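Local coordinates for protein melanophilin (Mus musculus, PDB 2ZET) that acts as a Rab effector in melanosome transport, linking melanosome-bound RAB27A to the motor protein MYO5A, at residues S84-S92 / H103-C114; N67-Y78 / S92-S100. All coordinates share one frame; numbering follows the deposited sequence.

Contact 1: residues S84-S92 / H103-C114. With ZN (zinc ion), chain G.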
loop_
_atom_site.group_PDB
_atom_site.type_symbol
_atom_site.label_atom_id
_atom_site.label_comp_id
_atom_site.label_asym_id
_atom_site.label_seq_id
_atom_site.Cartn_x
_atom_site.Cartn_y
_atom_site.Cartn_z
ATOM N N SER B 84 11.186 33.387 -1.940
ATOM C CA SER B 84 10.546 34.190 -2.968
ATOM C C SER B 84 9.190 33.727 -3.484
ATOM O O SER B 84 9.025 32.596 -3.927
ATOM C CB SER B 84 11.500 34.351 -4.143
ATOM O OG SER B 84 10.977 35.268 -5.079
ATOM N N ARG B 85 8.235 34.646 -3.429
ATOM C CA ARG B 85 6.855 34.470 -3.868
ATOM C C ARG B 85 6.684 33.412 -4.973
ATOM O O ARG B 85 7.553 33.274 -5.827
ATOM C CB ARG B 85 6.360 35.844 -4.333
ATOM C CG ARG B 85 4.903 35.966 -4.666
ATOM C CD ARG B 85 4.550 37.432 -4.790
ATOM N NE ARG B 85 4.149 37.802 -6.140
ATOM C CZ ARG B 85 2.997 38.397 -6.432
ATOM N NH1 ARG B 85 2.131 38.688 -5.466
ATOM N NH2 ARG B 85 2.702 38.695 -7.690
ATOM N N ARG B 86 5.567 32.671 -4.947
ATOM C CA ARG B 86 5.261 31.621 -5.942
ATOM C C ARG B 86 3.781 31.536 -6.251
ATOM O O ARG B 86 2.961 31.821 -5.399
ATOM C CB ARG B 86 5.700 30.254 -5.437
ATOM C CG ARG B 86 7.155 30.187 -5.159
ATOM C CD ARG B 86 7.474 29.099 -4.200
ATOM N NE ARG B 86 8.908 29.029 -3.985
ATOM C CZ ARG B 86 9.518 27.972 -3.465
ATOM N NH1 ARG B 86 8.804 26.909 -3.111
ATOM N NH2 ARG B 86 10.841 27.964 -3.312
ATOM N N GLN B 87 3.444 31.123 -7.465
ATOM C CA GLN B 87 2.047 30.981 -7.865
ATOM C C GLN B 87 1.611 29.523 -7.791
ATOM O O GLN B 87 2.354 28.631 -8.203
ATOM C CB GLN B 87 1.850 31.448 -9.299
ATOM C CG GLN B 87 1.267 32.824 -9.459
ATOM C CD GLN B 87 0.118 32.840 -10.452
ATOM O OE1 GLN B 87 -0.947 32.285 -10.181
ATOM N NE2 GLN B 87 0.331 33.463 -11.612
ATOM N N CYS B 88 0.416 29.259 -7.276
ATOM C CA CYS B 88 -0.030 27.873 -7.238
ATOM C C CYS B 88 -0.465 27.533 -8.649
ATOM O O CYS B 88 -1.227 28.285 -9.255
ATOM C CB CYS B 88 -1.219 27.673 -6.293
ATOM S SG CYS B 88 -1.706 25.915 -6.120
ATOM N N LEU B 89 0.018 26.411 -9.174
ATOM C CA LEU B 89 -0.360 26.021 -10.524
ATOM C C LEU B 89 -1.829 25.667 -10.598
ATOM O O LEU B 89 -2.386 25.565 -11.688
ATOM C CB LEU B 89 0.474 24.834 -11.006
ATOM C CG LEU B 89 1.939 25.155 -11.323
ATOM C CD1 LEU B 89 2.574 23.980 -12.071
ATOM C CD2 LEU B 89 2.020 26.436 -12.168
ATOM N N GLU B 90 -2.453 25.511 -9.429
ATOM C CA GLU B 90 -3.858 25.132 -9.331
ATOM C C GLU B 90 -4.839 26.283 -9.201
ATOM O O GLU B 90 -5.639 26.526 -10.108
ATOM C CB GLU B 90 -4.057 24.186 -8.151
ATOM C CG GLU B 90 -5.454 23.589 -8.046
ATOM C CD GLU B 90 -5.850 22.787 -9.280
ATOM O OE1 GLU B 90 -5.000 22.048 -9.823
ATOM O OE2 GLU B 90 -7.021 22.884 -9.701
ATOM N N CYS B 91 -4.802 26.977 -8.065
ATOM C CA CYS B 91 -5.718 28.090 -7.837
ATOM C C CYS B 91 -5.085 29.440 -8.185
ATOM O O CYS B 91 -5.656 30.501 -7.921
ATOM C CB CYS B 91 -6.188 28.093 -6.385
ATOM S SG CYS B 91 -4.985 28.755 -5.237
ATOM N N SER B 92 -3.901 29.378 -8.787
ATOM C CA SER B 92 -3.139 30.550 -9.215
ATOM C C SER B 92 -3.039 31.764 -8.285
ATOM O O SER B 92 -3.020 32.897 -8.756
ATOM C CB SER B 92 -3.615 31.005 -10.603
ATOM O OG SER B 92 -5.012 31.222 -10.634
ATOM N N HIS B 103 4.645 20.232 -6.942
ATOM C CA HIS B 103 3.826 19.061 -7.211
ATOM C C HIS B 103 4.351 18.046 -8.207
ATOM O O HIS B 103 5.135 18.368 -9.089
ATOM C CB HIS B 103 2.385 19.465 -7.548
ATOM C CG HIS B 103 2.078 19.552 -9.008
ATOM N ND1 HIS B 103 2.209 20.720 -9.726
ATOM C CD2 HIS B 103 1.544 18.646 -9.860
ATOM C CE1 HIS B 103 1.762 20.534 -10.953
ATOM N NE2 HIS B 103 1.351 19.283 -11.061
ATOM N N PRO B 104 3.918 16.791 -8.051
ATOM C CA PRO B 104 4.211 15.568 -8.799
ATOM C C PRO B 104 4.609 15.623 -10.263
ATOM O O PRO B 104 5.648 15.082 -10.636
ATOM C CB PRO B 104 2.947 14.748 -8.596
ATOM C CG PRO B 104 2.630 15.039 -7.188
ATOM C CD PRO B 104 2.822 16.538 -7.098
ATOM N N GLU B 105 3.798 16.256 -11.101
ATOM C CA GLU B 105 4.120 16.274 -12.521
ATOM C C GLU B 105 3.822 17.569 -13.265
ATOM O O GLU B 105 2.765 17.703 -13.876
ATOM C CB GLU B 105 3.396 15.104 -13.194
ATOM C CG GLU B 105 3.804 13.734 -12.632
ATOM C CD GLU B 105 2.636 12.767 -12.450
ATOM O OE1 GLU B 105 1.977 12.412 -13.455
ATOM O OE2 GLU B 105 2.382 12.360 -11.293
ATOM N N GLU B 106 4.774 18.503 -13.219
ATOM C CA GLU B 106 4.676 19.807 -13.883
ATOM C C GLU B 106 5.658 20.811 -13.304
ATOM O O GLU B 106 5.767 20.948 -12.091
ATOM C CB GLU B 106 3.272 20.390 -13.759
ATOM C CG GLU B 106 2.380 20.092 -14.941
ATOM C CD GLU B 106 0.970 20.577 -14.726
ATOM O OE1 GLU B 106 0.788 21.795 -14.522
ATOM O OE2 GLU B 106 0.046 19.740 -14.761
ATOM N N GLN B 107 6.374 21.512 -14.176
ATOM C CA GLN B 107 7.336 22.516 -13.736
ATOM C C GLN B 107 6.547 23.568 -12.957
ATOM O O GLN B 107 5.790 24.331 -13.549
ATOM C CB GLN B 107 8.025 23.161 -14.954
ATOM C CG GLN B 107 8.975 22.235 -15.745
ATOM C CD GLN B 107 9.370 22.780 -17.130
ATOM O OE1 GLN B 107 9.846 23.909 -17.264
ATOM N NE2 GLN B 107 9.181 21.962 -18.160
ATOM N N GLY B 108 6.700 23.600 -11.634
ATOM C CA GLY B 108 5.969 24.581 -10.846
ATOM C C GLY B 108 5.782 24.272 -9.368
ATOM O O GLY B 108 6.626 23.614 -8.755
ATOM N N TRP B 109 4.686 24.768 -8.789
ATOM C CA TRP B 109 4.387 24.542 -7.375
ATOM C C TRP B 109 2.884 24.485 -7.072
ATOM O O TRP B 109 2.044 24.684 -7.958
ATOM C CB TRP B 109 5.009 25.644 -6.515
ATOM C CG TRP B 109 6.403 26.007 -6.880
ATOM C CD1 TRP B 109 6.800 26.808 -7.917
ATOM C CD2 TRP B 109 7.598 25.610 -6.205
ATOM N NE1 TRP B 109 8.168 26.936 -7.926
ATOM C CE2 TRP B 109 8.685 26.211 -6.886
ATOM C CE3 TRP B 109 7.861 24.805 -5.089
ATOM C CZ2 TRP B 109 10.012 26.030 -6.487
ATOM C CZ3 TRP B 109 9.183 24.621 -4.688
ATOM C CH2 TRP B 109 10.243 25.234 -5.388
ATOM N N LEU B 110 2.568 24.213 -5.804
ATOM C CA LEU B 110 1.194 24.142 -5.289
ATOM C C LEU B 110 1.143 24.790 -3.911
ATOM O O LEU B 110 2.105 24.698 -3.153
ATOM C CB LEU B 110 0.732 22.692 -5.147
ATOM C CG LEU B 110 0.417 21.870 -6.393
ATOM C CD1 LEU B 110 -0.073 20.499 -5.957
ATOM C CD2 LEU B 110 -0.632 22.576 -7.235
ATOM N N CYS B 111 0.029 25.439 -3.585
ATOM C CA CYS B 111 -0.108 26.081 -2.274
ATOM C C CYS B 111 -0.448 25.030 -1.223
ATOM O O CYS B 111 -1.184 24.087 -1.515
ATOM C CB CYS B 111 -1.186 27.170 -2.313
ATOM S SG CYS B 111 -2.842 26.647 -2.766
ATOM N N ASP B 112 0.085 25.179 -0.009
ATOM C CA ASP B 112 -0.166 24.196 1.052
ATOM C C ASP B 112 -1.595 23.662 1.131
ATOM O O ASP B 112 -1.816 22.529 1.546
ATOM C CB ASP B 112 0.287 24.726 2.416
ATOM C CG ASP B 112 1.637 24.139 2.838
ATOM O OD1 ASP B 112 1.747 22.893 2.833
ATOM O OD2 ASP B 112 2.585 24.894 3.167
ATOM N N PRO B 113 -2.586 24.479 0.768
ATOM C CA PRO B 113 -3.942 23.945 0.826
ATOM C C PRO B 113 -4.160 23.014 -0.363
ATOM O O PRO B 113 -4.515 21.856 -0.190
ATOM C CB PRO B 113 -4.801 25.194 0.745
ATOM C CG PRO B 113 -3.987 26.177 1.471
ATOM C CD PRO B 113 -2.617 25.945 0.888
ATOM N N CYS B 114 -3.930 23.527 -1.569
ATOM C CA CYS B 114 -4.103 22.733 -2.785
ATOM C C CYS B 114 -3.344 21.411 -2.720
ATOM O O CYS B 114 -3.767 20.418 -3.318
ATOM C CB CYS B 114 -3.656 23.529 -4.018
ATOM S SG CYS B 114 -4.826 24.813 -4.601
HETATM ZN ZN ZN G . -3.722 26.901 -4.981
#

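Contact 2: residues N67-Y78 / S92-S100. With ZN (zinc ion), chain H.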
loop_
_atom_site.group_PDB
_atom_site.type_symbol
_atom_site.label_atom_id
_atom_site.label_comp_id
_atom_site.label_asym_id
_atom_site.label_seq_id
_atom_site.Cartn_x
_atom_site.Cartn_y
_atom_site.Cartn_z
ATOM N N ASN B 67 -3.825 39.502 -1.929
ATOM C CA ASN B 67 -2.839 38.493 -2.330
ATOM C C ASN B 67 -1.616 39.092 -2.996
ATOM O O ASN B 67 -0.544 38.484 -3.017
ATOM C CB ASN B 67 -3.450 37.460 -3.285
ATOM C CG ASN B 67 -2.582 36.207 -3.437
ATOM O OD1 ASN B 67 -2.585 35.566 -4.483
ATOM N ND2 ASN B 67 -1.856 35.850 -2.383
ATOM N N GLU B 68 -1.772 40.287 -3.547
ATOM C CA GLU B 68 -0.663 40.940 -4.213
ATOM C C GLU B 68 0.503 41.245 -3.272
ATOM O O GLU B 68 1.658 41.163 -3.666
ATOM C CB GLU B 68 -1.160 42.215 -4.898
ATOM C CG GLU B 68 -1.953 41.954 -6.188
ATOM C CD GLU B 68 -2.427 43.237 -6.871
ATOM O OE1 GLU B 68 -3.531 43.711 -6.546
ATOM O OE2 GLU B 68 -1.693 43.779 -7.727
ATOM N N THR B 69 0.213 41.569 -2.021
ATOM C CA THR B 69 1.276 41.890 -1.078
ATOM C C THR B 69 1.470 40.873 0.045
ATOM O O THR B 69 2.544 40.788 0.639
ATOM C CB THR B 69 1.038 43.297 -0.442
ATOM O OG1 THR B 69 -0.331 43.417 -0.024
ATOM C CG2 THR B 69 1.344 44.401 -1.447
ATOM N N HIS B 70 0.437 40.097 0.337
ATOM C CA HIS B 70 0.526 39.128 1.419
ATOM C C HIS B 70 0.348 37.681 0.957
ATOM O O HIS B 70 -0.462 37.410 0.065
ATOM C CB HIS B 70 -0.540 39.466 2.462
ATOM C CG HIS B 70 -0.378 40.820 3.075
ATOM N ND1 HIS B 70 0.175 41.013 4.321
ATOM C CD2 HIS B 70 -0.662 42.053 2.596
ATOM C CE1 HIS B 70 0.224 42.305 4.586
ATOM N NE2 HIS B 70 -0.276 42.960 3.555
ATOM N N CYS B 71 1.099 36.752 1.555
ATOM C CA CYS B 71 0.966 35.329 1.217
ATOM C C CYS B 71 -0.481 34.895 1.461
ATOM O O CYS B 71 -1.071 35.228 2.496
ATOM C CB CYS B 71 1.887 34.455 2.077
ATOM S SG CYS B 71 1.618 32.672 1.839
ATOM N N ALA B 72 -1.037 34.147 0.511
ATOM C CA ALA B 72 -2.418 33.679 0.599
ATOM C C ALA B 72 -2.674 32.699 1.749
ATOM O O ALA B 72 -3.814 32.509 2.173
ATOM C CB ALA B 72 -2.826 33.042 -0.732
ATOM N N ARG B 73 -1.611 32.101 2.266
ATOM C CA ARG B 73 -1.730 31.126 3.332
ATOM C C ARG B 73 -1.404 31.689 4.710
ATOM O O ARG B 73 -2.257 31.687 5.581
ATOM C CB ARG B 73 -0.817 29.948 3.022
ATOM C CG ARG B 73 -1.278 28.602 3.548
ATOM C CD ARG B 73 -1.434 28.600 5.043
ATOM N NE ARG B 73 -1.174 27.280 5.595
ATOM C CZ ARG B 73 -1.393 26.950 6.862
ATOM N NH1 ARG B 73 -1.888 27.851 7.719
ATOM N NH2 ARG B 73 -1.102 25.717 7.272
ATOM N N CYS B 74 -0.178 32.164 4.917
ATOM C CA CYS B 74 0.209 32.707 6.218
ATOM C C CYS B 74 -0.050 34.207 6.383
ATOM O O CYS B 74 0.088 34.749 7.475
ATOM C CB CYS B 74 1.685 32.386 6.521
ATOM S SG CYS B 74 2.975 33.230 5.539
ATOM N N LEU B 75 -0.424 34.874 5.300
ATOM C CA LEU B 75 -0.721 36.298 5.342
ATOM C C LEU B 75 0.445 37.200 5.690
ATOM O O LEU B 75 0.295 38.409 5.744
ATOM C CB LEU B 75 -1.854 36.567 6.323
ATOM C CG LEU B 75 -3.148 35.789 6.071
ATOM C CD1 LEU B 75 -4.175 36.223 7.098
ATOM C CD2 LEU B 75 -3.668 36.035 4.660
ATOM N N GLN B 76 1.606 36.624 5.940
ATOM C CA GLN B 76 2.771 37.435 6.252
ATOM C C GLN B 76 3.077 38.280 5.023
ATOM O O GLN B 76 2.666 37.932 3.921
ATOM C CB GLN B 76 3.959 36.527 6.584
ATOM C CG GLN B 76 3.977 36.057 8.019
ATOM C CD GLN B 76 4.593 37.084 8.946
ATOM O OE1 GLN B 76 5.786 37.022 9.248
ATOM N NE2 GLN B 76 3.791 38.046 9.390
ATOM N N PRO B 77 3.774 39.423 5.194
ATOM C CA PRO B 77 4.112 40.284 4.048
ATOM C C PRO B 77 5.342 39.757 3.264
ATOM O O PRO B 77 6.358 39.388 3.846
ATOM C CB PRO B 77 4.398 41.638 4.704
ATOM C CG PRO B 77 3.754 41.552 6.035
ATOM C CD PRO B 77 3.989 40.150 6.456
ATOM N N TYR B 78 5.247 39.741 1.943
ATOM C CA TYR B 78 6.340 39.273 1.105
ATOM C C TYR B 78 7.714 39.881 1.386
ATOM O O TYR B 78 8.679 39.161 1.622
ATOM C CB TYR B 78 5.998 39.512 -0.357
ATOM C CG TYR B 78 4.844 38.696 -0.842
ATOM C CD1 TYR B 78 3.925 39.229 -1.727
ATOM C CD2 TYR B 78 4.672 37.381 -0.424
ATOM C CE1 TYR B 78 2.856 38.481 -2.185
ATOM C CE2 TYR B 78 3.600 36.615 -0.875
ATOM C CZ TYR B 78 2.695 37.175 -1.752
ATOM O OH TYR B 78 1.601 36.465 -2.169
ATOM N N SER B 92 -3.901 29.378 -8.787
ATOM C CA SER B 92 -3.139 30.550 -9.215
ATOM C C SER B 92 -3.039 31.764 -8.285
ATOM O O SER B 92 -3.020 32.897 -8.756
ATOM C CB SER B 92 -3.615 31.005 -10.603
ATOM O OG SER B 92 -5.012 31.222 -10.634
ATOM N N LEU B 93 -2.979 31.530 -6.975
ATOM C CA LEU B 93 -2.804 32.620 -6.011
ATOM C C LEU B 93 -1.338 32.531 -5.610
ATOM O O LEU B 93 -0.682 31.530 -5.892
ATOM C CB LEU B 93 -3.679 32.436 -4.771
ATOM C CG LEU B 93 -5.191 32.625 -4.928
ATOM C CD1 LEU B 93 -5.839 32.737 -3.547
ATOM C CD2 LEU B 93 -5.472 33.878 -5.738
ATOM N N PHE B 94 -0.810 33.553 -4.957
ATOM C CA PHE B 94 0.588 33.494 -4.568
ATOM C C PHE B 94 0.749 33.162 -3.112
ATOM O O PHE B 94 -0.095 33.498 -2.293
ATOM C CB PHE B 94 1.297 34.813 -4.860
ATOM C CG PHE B 94 1.235 35.229 -6.293
ATOM C CD1 PHE B 94 0.031 35.652 -6.858
ATOM C CD2 PHE B 94 2.378 35.207 -7.081
ATOM C CE1 PHE B 94 -0.035 36.053 -8.189
ATOM C CE2 PHE B 94 2.327 35.605 -8.416
ATOM C CZ PHE B 94 1.115 36.029 -8.971
ATOM N N VAL B 95 1.854 32.502 -2.799
ATOM C CA VAL B 95 2.165 32.110 -1.440
ATOM C C VAL B 95 3.679 32.053 -1.285
ATOM O O VAL B 95 4.405 31.956 -2.277
ATOM C CB VAL B 95 1.587 30.728 -1.123
ATOM C CG1 VAL B 95 0.105 30.722 -1.375
ATOM C CG2 VAL B 95 2.253 29.690 -1.985
ATOM N N CYS B 96 4.155 32.102 -0.043
ATOM C CA CYS B 96 5.586 32.062 0.202
ATOM C C CYS B 96 6.113 30.650 0.025
ATOM O O CYS B 96 5.342 29.699 -0.089
ATOM C CB CYS B 96 5.921 32.586 1.612
ATOM S SG CYS B 96 5.562 31.519 3.050
ATOM N N LYS B 97 7.434 30.525 -0.011
ATOM C CA LYS B 97 8.079 29.229 -0.163
ATOM C C LYS B 97 7.589 28.258 0.911
ATOM O O LYS B 97 7.227 27.115 0.624
ATOM C CB LYS B 97 9.604 29.386 -0.055
ATOM C CG LYS B 97 10.405 28.075 -0.168
ATOM C CD LYS B 97 11.910 28.281 0.055
ATOM C CE LYS B 97 12.642 26.944 0.167
ATOM N NZ LYS B 97 14.104 27.114 0.424
ATOM N N SER B 98 7.570 28.727 2.149
ATOM C CA SER B 98 7.156 27.902 3.275
ATOM C C SER B 98 5.745 27.339 3.167
ATOM O O SER B 98 5.453 26.292 3.730
ATOM C CB SER B 98 7.279 28.710 4.564
ATOM O OG SER B 98 8.430 29.544 4.523
ATOM N N CYS B 99 4.875 28.029 2.443
ATOM C CA CYS B 99 3.491 27.593 2.296
ATOM C C CYS B 99 3.223 26.958 0.941
ATOM O O CYS B 99 2.081 26.663 0.587
ATOM C CB CYS B 99 2.551 28.785 2.500
ATOM S SG CYS B 99 2.742 29.631 4.084
ATOM N N SER B 100 4.288 26.743 0.184
ATOM C CA SER B 100 4.172 26.158 -1.141
ATOM C C SER B 100 4.791 24.776 -1.186
ATOM O O SER B 100 5.545 24.401 -0.296
ATOM C CB SER B 100 4.862 27.059 -2.160
ATOM O OG SER B 100 6.182 27.370 -1.750
HETATM ZN ZN ZN H . 3.123 32.002 3.568
#

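Contact 1: residues S84-S92 / H103-C114
C88, C91, C111 and C114 meet round one zinc ion, and this is where the two segments pack tightly. C88 SG has three partners: the zinc at 2.5 Å, the backbone N of C111 at 3.1 Å and, from its own loop, E90 N. Having its SG anti to the backbone N (chi1 -175°) carries the sulfur across to the C111 backbone and the metal. The probable negative charge of the thiolate is thus shared among the zinc and two amides. C111 SG also N-caps helix 112-124 by accepting from C114 N. Beside the metal, L89 N donates to W109 O at 2.9 Å, and L110 CD2 packs against C88 SG and E90 CB.

A second closely packed patch forms where R86 lays its guanidinium over one face of W109 in a cation-pi contact, CZ 3.5 Å from the centroid of the six-membered ring, the two planes 31° apart. The solvent side is looser: L89, itself exposed, rests its CD1 at the edge of the H103 ring and against the backbone of Q107 and G108, with E106 OE1 alongside. Paired CxxC motifs gripping zinc in this way are characteristic of the FYVE-type zinc finger.

Contact 2: residues N67-Y78 / S92-S100
N67 and F94 lie at the centre of this contact, joined by a pair of hydrogen bonds from one side-chain amide to one backbone residue. With CG anti to the backbone N (chi1 -165°), the N67 amide reaches the start of strand 94-95 and imitates a neighbouring strand. Its OD1 takes the F94 N-H on a lone pair, F94 N lying 2.7 Å from N67 OD1, while N67 ND2 donates to F94 O at 2.9 Å with the acceptor in the amide plane. F94 O accepts a second bond, from A72 N at 3.0 Å. N67 OD1 also lies at the edge of the F94 ring, and the Y78 and F94 side chains cross at about a right angle, Y78 OH coming 3.2 Å from F94 CB. The same hydroxyl donates to N67 O, which helps to hold the asparagine in place.

C99 forms the other end of the contact, within the FYVE-type zinc finger, whose paired CxxC motifs supply C71 and C74 from one segment and C96 and C99 from the other to a zinc ion. C99 SG binds the metal at 2.5 Å, and its CB packs 3.6 Å from R73 CB. C71 SG, bound to the same zinc, accepts hydrogen bonds from C96 N at 3.2 Å and from R73 N in its own loop. Between these two ends, A72 CB packs against V95 CG1 and L93 CD1, and the R73 side chain also touches P113 of helix 112-124.

Contacts 1 and 2 illustrate how a cross-braced zinc finger interlocks two metal sites. Their segments alternate along the chain, 67-78, 84-92, 92-100 and 103-114, so each zinc is closed by the first and third or the second and fourth pairs of cysteines. The centres lie about 11 Å apart, and S92 belongs to both. Antiparallel strands 86-87 and 94-95, one from each contact, form a small sheet, and C88 N probably donates to L93 O just beyond it. D112, opening helix 112-124, probably bonds through its N to C99 O. The two sites thus form one compact module beside long helix 19-60 in the Rab-binding region of melanophilin.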